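Local coordinates for cellulose biosynthesis protein BcsG (Salmonella typhimurium LT2, PDB 5OLT) that is required for cellulose biosynthesis, the chain here being the zinc-binding extramembrane domain of a membrane protein of the alkaline phosphatase family, at residues F48-F59 and V325-T335. Sequence-based numbering, arbitrary orientation.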
ATOM      1  N   PHE A  48      -4.464  -0.544 -18.163  1.00 17.06           N
ATOM      2  CA  PHE A  48      -4.458  -2.003 -18.354  1.00 17.43           C
ATOM      3  C   PHE A  48      -4.736  -2.373 -19.808  1.00 20.74           C
ATOM      4  O   PHE A  48      -5.442  -1.641 -20.513  1.00 22.69           O
ATOM      5  CB  PHE A  48      -5.436  -2.672 -17.397  1.00 18.70           C
ATOM      6  CG  PHE A  48      -4.908  -2.769 -15.996  1.00 16.88           C
ATOM      7  CD1 PHE A  48      -4.934  -1.655 -15.141  1.00 16.83           C
ATOM      8  CD2 PHE A  48      -4.349  -3.966 -15.537  1.00 16.76           C
ATOM      9  CE1 PHE A  48      -4.409  -1.750 -13.873  1.00 18.47           C
ATOM     10  CE2 PHE A  48      -3.802  -4.056 -14.272  1.00 18.12           C
ATOM     11  CZ  PHE A  48      -3.851  -2.948 -13.414  1.00 18.42           C
ATOM     12  N   PRO A  49      -4.177  -3.504 -20.274  1.00 20.45           N
ATOM     13  CA  PRO A  49      -4.519  -3.945 -21.641  1.00 22.66           C
ATOM     14  C   PRO A  49      -5.993  -4.325 -21.751  1.00 25.14           C
ATOM     15  O   PRO A  49      -6.624  -4.697 -20.746  1.00 23.30           O
ATOM     16  CB  PRO A  49      -3.673  -5.205 -21.825  1.00 22.79           C
ATOM     17  CG  PRO A  49      -3.375  -5.674 -20.431  1.00 21.54           C
ATOM     18  CD  PRO A  49      -3.219  -4.412 -19.621  1.00 20.42           C
ATOM     19  N   ALA A  50      -6.520  -4.247 -22.985  1.00 27.19           N
ATOM     20  CA  ALA A  50      -7.888  -4.624 -23.286  1.00 31.88           C
ATOM     21  C   ALA A  50      -8.174  -6.101 -22.970  1.00 28.49           C
ATOM     22  O   ALA A  50      -9.230  -6.443 -22.435  1.00 33.00           O
ATOM     23  CB  ALA A  50      -8.193  -4.306 -24.750  1.00 33.67           C
ATOM     24  N   GLN A  51      -7.218  -6.972 -23.275  1.00 29.15           N
ATOM     25  CA  GLN A  51      -7.314  -8.394 -22.903  1.00 28.93           C
ATOM     26  C   GLN A  51      -5.880  -8.885 -22.793  1.00 25.50           C
ATOM     27  O   GLN A  51      -4.951  -8.220 -23.265  1.00 26.29           O
ATOM     28  CB  GLN A  51      -8.144  -9.242 -23.913  1.00 32.88           C
ATOM     29  CG  GLN A  51      -7.519  -9.410 -25.295  1.00 41.49           C
ATOM     30  CD  GLN A  51      -7.341  -8.095 -26.042  1.00 44.43           C
ATOM     31  OE1 GLN A  51      -8.291  -7.332 -26.236  1.00 48.00           O
ATOM     32  NE2 GLN A  51      -6.112  -7.819 -26.454  1.00 48.58           N
ATOM     33  N   LEU A  52      -5.700 -10.047 -22.168  1.00 23.85           N
ATOM     34  CA  LEU A  52      -4.373 -10.647 -22.096  1.00 23.55           C
ATOM     35  C   LEU A  52      -4.046 -11.329 -23.415  1.00 26.99           C
ATOM     36  O   LEU A  52      -4.953 -11.882 -24.036  1.00 28.69           O
ATOM     37  CB  LEU A  52      -4.321 -11.660 -20.954  1.00 21.68           C
ATOM     38  CG  LEU A  52      -4.480 -11.077 -19.549  1.00 22.09           C
ATOM     39  CD1 LEU A  52      -4.430 -12.188 -18.502  1.00 24.22           C
ATOM     40  CD2 LEU A  52      -3.430 -10.008 -19.279  1.00 22.76           C
ATOM     41  N   PRO A  53      -2.763 -11.287 -23.844  1.00 28.76           N
ATOM     42  CA  PRO A  53      -2.329 -12.002 -25.061  1.00 28.24           C
ATOM     43  C   PRO A  53      -2.521 -13.517 -24.902  1.00 30.92           C
ATOM     44  O   PRO A  53      -2.601 -14.021 -23.761  1.00 28.86           O
ATOM     45  CB  PRO A  53      -0.841 -11.649 -25.162  1.00 33.63           C
ATOM     46  CG  PRO A  53      -0.438 -11.291 -23.766  1.00 35.77           C
ATOM     47  CD  PRO A  53      -1.633 -10.588 -23.196  1.00 32.33           C
ATOM     48  N   PRO A  54      -2.583 -14.259 -26.025  1.00 32.18           N
ATOM     49  CA  PRO A  54      -2.877 -15.687 -25.870  1.00 30.35           C
ATOM     50  C   PRO A  54      -1.759 -16.470 -25.164  1.00 26.86           C
ATOM     51  O   PRO A  54      -2.036 -17.504 -24.551  1.00 30.24           O
ATOM     52  CB  PRO A  54      -3.101 -16.171 -27.329  1.00 31.87           C
ATOM     53  CG  PRO A  54      -3.312 -14.921 -28.127  1.00 38.28           C
ATOM     54  CD  PRO A  54      -2.502 -13.867 -27.451  1.00 36.81           C
ATOM     55  N   ASP A  55      -0.534 -15.942 -25.205  1.00 26.45           N
ATOM     56  CA  ASP A  55       0.610 -16.561 -24.507  1.00 25.83           C
ATOM     57  C   ASP A  55       0.886 -15.972 -23.104  1.00 23.99           C
ATOM     58  O   ASP A  55       2.008 -16.113 -22.565  1.00 23.13           O
ATOM     59  CB  ASP A  55       1.861 -16.468 -25.378  1.00 27.50           C
ATOM     60  CG  ASP A  55       2.234 -15.037 -25.709  1.00 33.90           C
ATOM     61  OD1 ASP A  55       1.400 -14.108 -25.509  1.00 35.80           O
ATOM     62  OD2 ASP A  55       3.379 -14.837 -26.160  1.00 44.29           O
ATOM     63  N   ALA A  56      -0.125 -15.332 -22.513  1.00 20.32           N
ATOM     64  CA  ALA A  56       0.011 -14.808 -21.136  1.00 16.93           C
ATOM     65  C   ALA A  56       0.181 -15.979 -20.177  1.00 19.33           C
ATOM     66  O   ALA A  56      -0.315 -17.083 -20.408  1.00 22.05           O
ATOM     67  CB  ALA A  56      -1.212 -13.980 -20.741  1.00 18.78           C
ATOM     68  N   GLN A  57       0.907 -15.733 -19.097  0.50 16.98           N
ATOM     69  CA  GLN A  57       1.173 -16.751 -18.089  0.50 16.09           C
ATOM     70  C   GLN A  57       0.384 -16.454 -16.820  0.50 14.50           C
ATOM     71  O   GLN A  57       0.513 -15.352 -16.266  0.50 15.60           O
ATOM     72  CB  GLN A  57       2.666 -16.790 -17.779  0.50 16.44           C
ATOM     73  CG  GLN A  57       3.509 -17.085 -19.002  0.50 17.81           C
ATOM     74  CD  GLN A  57       3.214 -18.457 -19.581  0.50 20.23           C
ATOM     75  OE1 GLN A  57       3.349 -19.455 -18.896  0.50 24.34           O
ATOM     76  NE2 GLN A  57       2.784 -18.504 -20.836  0.50 21.71           N
ATOM     77  N   PRO A  58      -0.418 -17.421 -16.341  1.00 13.80           N
ATOM     78  CA  PRO A  58      -1.188 -17.235 -15.094  1.00 14.04           C
ATOM     79  C   PRO A  58      -0.253 -17.101 -13.890  1.00 13.68           C
ATOM     80  O   PRO A  58       0.813 -17.720 -13.829  1.00 15.37           O
ATOM     81  CB  PRO A  58      -2.003 -18.531 -14.966  1.00 16.44           C
ATOM     82  CG  PRO A  58      -2.029 -19.111 -16.335  1.00 22.48           C
ATOM     83  CD  PRO A  58      -0.739 -18.728 -16.967  1.00 16.98           C
ATOM     84  N   PHE A  59      -0.658 -16.258 -12.964  1.00 12.63           N
ATOM     85  CA  PHE A  59       0.012 -16.144 -11.674  1.00 12.27           C
ATOM     86  C   PHE A  59      -0.991 -15.586 -10.675  1.00 12.36           C
ATOM     87  O   PHE A  59      -2.087 -15.153 -11.074  1.00 12.58           O
ATOM     88  CB  PHE A  59       1.248 -15.231 -11.778  1.00 12.36           C
ATOM     89  CG  PHE A  59       0.928 -13.759 -11.986  1.00 11.63           C
ATOM     90  CD1 PHE A  59       0.610 -13.265 -13.260  1.00 12.03           C
ATOM     91  CD2 PHE A  59       0.917 -12.872 -10.894  1.00 12.56           C
ATOM     92  CE1 PHE A  59       0.318 -11.918 -13.445  1.00 11.84           C
ATOM     93  CE2 PHE A  59       0.649 -11.508 -11.097  1.00 12.55           C
ATOM     94  CZ  PHE A  59       0.342 -11.032 -12.377  1.00 12.29           C
ATOM     95  N   VAL A 325       1.960  -3.760 -11.038  1.00  9.62           N
ATOM     96  CA  VAL A 325       1.000  -4.798 -11.408  1.00  9.90           C
ATOM     97  C   VAL A 325       0.788  -4.839 -12.922  1.00 10.60           C
ATOM     98  O   VAL A 325       0.811  -5.935 -13.502  1.00 11.53           O
ATOM     99  CB  VAL A 325      -0.336  -4.687 -10.610  1.00 10.13           C
ATOM    100  CG1 VAL A 325      -1.373  -5.706 -11.123  1.00 12.49           C
ATOM    101  CG2 VAL A 325      -0.059  -4.890  -9.107  1.00 10.77           C
ATOM    102  N   VAL A 326       0.570  -3.699 -13.570  0.70 10.68           N
ATOM    103  CA  VAL A 326       0.335  -3.805 -14.996  0.70 11.32           C
ATOM    104  C   VAL A 326       1.593  -4.323 -15.717  0.70 10.87           C
ATOM    105  O   VAL A 326       1.448  -5.114 -16.657  0.70 10.70           O
ATOM    106  CB  VAL A 326      -0.242  -2.501 -15.561  0.70 11.68           C
ATOM    107  CG1 VAL A 326       0.836  -1.473 -15.813  0.70 11.60           C
ATOM    108  CG2 VAL A 326      -1.049  -2.757 -16.815  0.70 14.77           C
ATOM    109  N   ARG A 327       2.796  -3.947 -15.237  1.00 11.10           N
ATOM    110  CA  ARG A 327       4.058  -4.441 -15.843  1.00 11.11           C
ATOM    111  C   ARG A 327       4.151  -5.954 -15.725  1.00 10.75           C
ATOM    112  O   ARG A 327       4.741  -6.613 -16.602  1.00 14.52           O
ATOM    113  CB  ARG A 327       5.278  -3.750 -15.226  1.00 11.30           C
ATOM    114  CG  ARG A 327       5.281  -2.261 -15.589  1.00 11.95           C
ATOM    115  CD  ARG A 327       6.481  -1.553 -15.037  1.00 12.41           C
ATOM    116  NE  ARG A 327       6.442  -0.126 -15.388  1.00 12.89           N
ATOM    117  CZ  ARG A 327       7.456   0.711 -15.156  1.00 12.53           C
ATOM    118  NH1 ARG A 327       8.590   0.271 -14.617  1.00 13.83           N
ATOM    119  NH2 ARG A 327       7.339   2.002 -15.448  1.00 14.56           N
ATOM    120  N   ALA A 328       3.513  -6.522 -14.709  1.00 10.94           N
ATOM    121  CA  ALA A 328       3.528  -7.974 -14.500  1.00 11.22           C
ATOM    122  C   ALA A 328       2.333  -8.705 -15.051  1.00 11.44           C
ATOM    123  O   ALA A 328       2.342  -9.930 -15.041  1.00 11.77           O
ATOM    124  CB  ALA A 328       3.615  -8.246 -13.016  1.00 12.38           C
ATOM    125  N   VAL A 329       1.285  -7.976 -15.483  1.00 11.89           N
ATOM    126  CA  VAL A 329      -0.045  -8.614 -15.607  1.00 11.59           C
ATOM    127  C   VAL A 329      -0.152  -9.728 -16.657  1.00 11.97           C
ATOM    128  O   VAL A 329      -0.941 -10.661 -16.471  1.00 12.98           O
ATOM    129  CB  VAL A 329      -1.197  -7.557 -15.792  1.00 12.20           C
ATOM    130  CG1 VAL A 329      -1.232  -7.021 -17.220  1.00 14.11           C
ATOM    131  CG2 VAL A 329      -2.540  -8.129 -15.384  1.00 14.71           C
ATOM    132  N   ASP A 330       0.689  -9.649 -17.694  1.00 12.89           N
ATOM    133  CA  ASP A 330       0.721 -10.743 -18.681  1.00 12.86           C
ATOM    134  C   ASP A 330       1.482 -11.966 -18.207  1.00 13.05           C
ATOM    135  O   ASP A 330       1.534 -12.969 -18.896  1.00 14.34           O
ATOM    136  CB  ASP A 330       1.185 -10.269 -20.073  1.00 15.22           C
ATOM    137  CG  ASP A 330       2.634  -9.789 -20.106  1.00 17.10           C
ATOM    138  OD1 ASP A 330       3.418 -10.056 -19.159  1.00 16.77           O
ATOM    139  OD2 ASP A 330       2.997  -9.159 -21.122  1.00 21.16           O
ATOM    140  N   GLY A 331       2.088 -11.864 -17.026  1.00 13.47           N
ATOM    141  CA  GLY A 331       2.814 -12.980 -16.404  1.00 13.90           C
ATOM    142  C   GLY A 331       4.146 -13.311 -17.056  1.00 14.27           C
ATOM    143  O   GLY A 331       4.818 -14.245 -16.603  1.00 13.90           O
ATOM    144  N   LYS A 332       4.531 -12.584 -18.103  1.00 14.41           N
ATOM    145  CA  LYS A 332       5.691 -13.002 -18.892  1.00 15.93           C
ATOM    146  C   LYS A 332       7.001 -12.810 -18.152  1.00 15.36           C
ATOM    147  O   LYS A 332       7.957 -13.529 -18.403  1.00 16.11           O
ATOM    148  CB  LYS A 332       5.681 -12.331 -20.259  1.00 16.77           C
ATOM    149  CG  LYS A 332       4.535 -12.842 -21.119  1.00 19.92           C
ATOM    150  CD  LYS A 332       4.528 -12.158 -22.485  1.00 21.45           C
ATOM    151  CE  LYS A 332       3.384 -12.690 -23.313  1.00 26.94           C
ATOM    152  NZ  LYS A 332       3.470 -12.091 -24.674  1.00 33.48           N
ATOM    153  N   LEU A 333       7.040 -11.880 -17.202  1.00 17.13           N
ATOM    154  CA  LEU A 333       8.282 -11.721 -16.462  1.00 17.09           C
ATOM    155  C   LEU A 333       8.640 -13.011 -15.699  1.00 14.99           C
ATOM    156  O   LEU A 333       9.822 -13.227 -15.415  1.00 17.36           O
ATOM    157  CB  LEU A 333       8.317 -10.446 -15.609  1.00 22.33           C
ATOM    158  CG  LEU A 333       7.353 -10.274 -14.473  1.00 24.29           C
ATOM    159  CD1 LEU A 333       7.759 -11.128 -13.305  1.00 28.92           C
ATOM    160  CD2 LEU A 333       7.332  -8.823 -14.001  1.00 25.52           C
ATOM    161  N   PHE A 334       7.652 -13.857 -15.377  1.00 13.69           N
ATOM    162  CA  PHE A 334       7.907 -15.097 -14.640  1.00 14.26           C
ATOM    163  C   PHE A 334       8.611 -16.175 -15.454  1.00 15.65           C
ATOM    164  O   PHE A 334       9.171 -17.089 -14.880  1.00 18.41           O
ATOM    165  CB  PHE A 334       6.621 -15.714 -14.072  1.00 14.56           C
ATOM    166  CG  PHE A 334       5.963 -14.897 -12.999  1.00 13.52           C
ATOM    167  CD1 PHE A 334       6.392 -15.028 -11.674  1.00 13.73           C
ATOM    168  CD2 PHE A 334       4.908 -13.998 -13.296  1.00 14.70           C
ATOM    169  CE1 PHE A 334       5.781 -14.294 -10.659  1.00 13.22           C
ATOM    170  CE2 PHE A 334       4.294 -13.252 -12.275  1.00 15.38           C
ATOM    171  CZ  PHE A 334       4.748 -13.401 -10.951  1.00 13.75           C
ATOM    172  N   THR A 335       8.565 -16.063 -16.781  1.00 15.55           N
ATOM    173  CA  THR A 335       9.145 -17.100 -17.610  1.00 16.42           C
ATOM    174  C   THR A 335      10.299 -16.605 -18.471  1.00 16.68           C
ATOM    175  O   THR A 335      10.867 -17.395 -19.252  1.00 19.99           O
ATOM    176  CB  THR A 335       8.059 -17.771 -18.477  1.00 18.87           C
ATOM    177  OG1 THR A 335       7.379 -16.750 -19.201  1.00 22.53           O
ATOM    178  CG2 THR A 335       7.068 -18.531 -17.611  1.00 22.22           C
TER
HETATM  179  O   HOH W   1      -1.403 -13.372 -16.762  1.00 16.76           O
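Phe59 packs against Phe334 and the turn 328-331, a worked example of how a loop without regular structure is held by the turn that follows a helix. Its CB already lies beside Phe334 CE2 and CZ. CG is the ring atom closest to Phe334, 3.4 Å from its CE2, which sits over one face of the Phe59 ring, displaced toward the rim, with the two planes inclined at 37°. CD2 stays under Phe334 CE2 and CZ, CD1 passes Gly331 CA, CE1 comes within 3.3 Å of Ala328 O with Val329 O at the ring edge, and CZ also faces Ala328 O, with Ala328 CB a little farther. A chi1 of 70° directs the ring into this niche; Phe141 meets it edge-to-face and Met260 of strand 259-265 packs on it.

Backbone polar groups join the segments next to the ring. Gln57 N donates to Asp330 O at 2.8 Å, nearly straight at 164°, while Gly331 CA points a C-H at Gln57 O. That same oxygen accepts from a water that also donates to Val329 O. Lys332, extended beyond CG, brings NZ to both carboxylate oxygens of Asp55, 3.0 Å from OD1, a salt bridge with weak hydrogen-bond geometry.

At the other end Val326 CG2 lies over the Phe48 ring in a CH-pi contact, 3.9 Å from its centroid, while Val325 and Val329 line the ring's edge. The arrangement is typical of a helix exit through a type I turn, Gly331 leaving helical phi/psi at positive phi, here packed against the loop leading into strand 60-66, an interior strand of the mixed sheet.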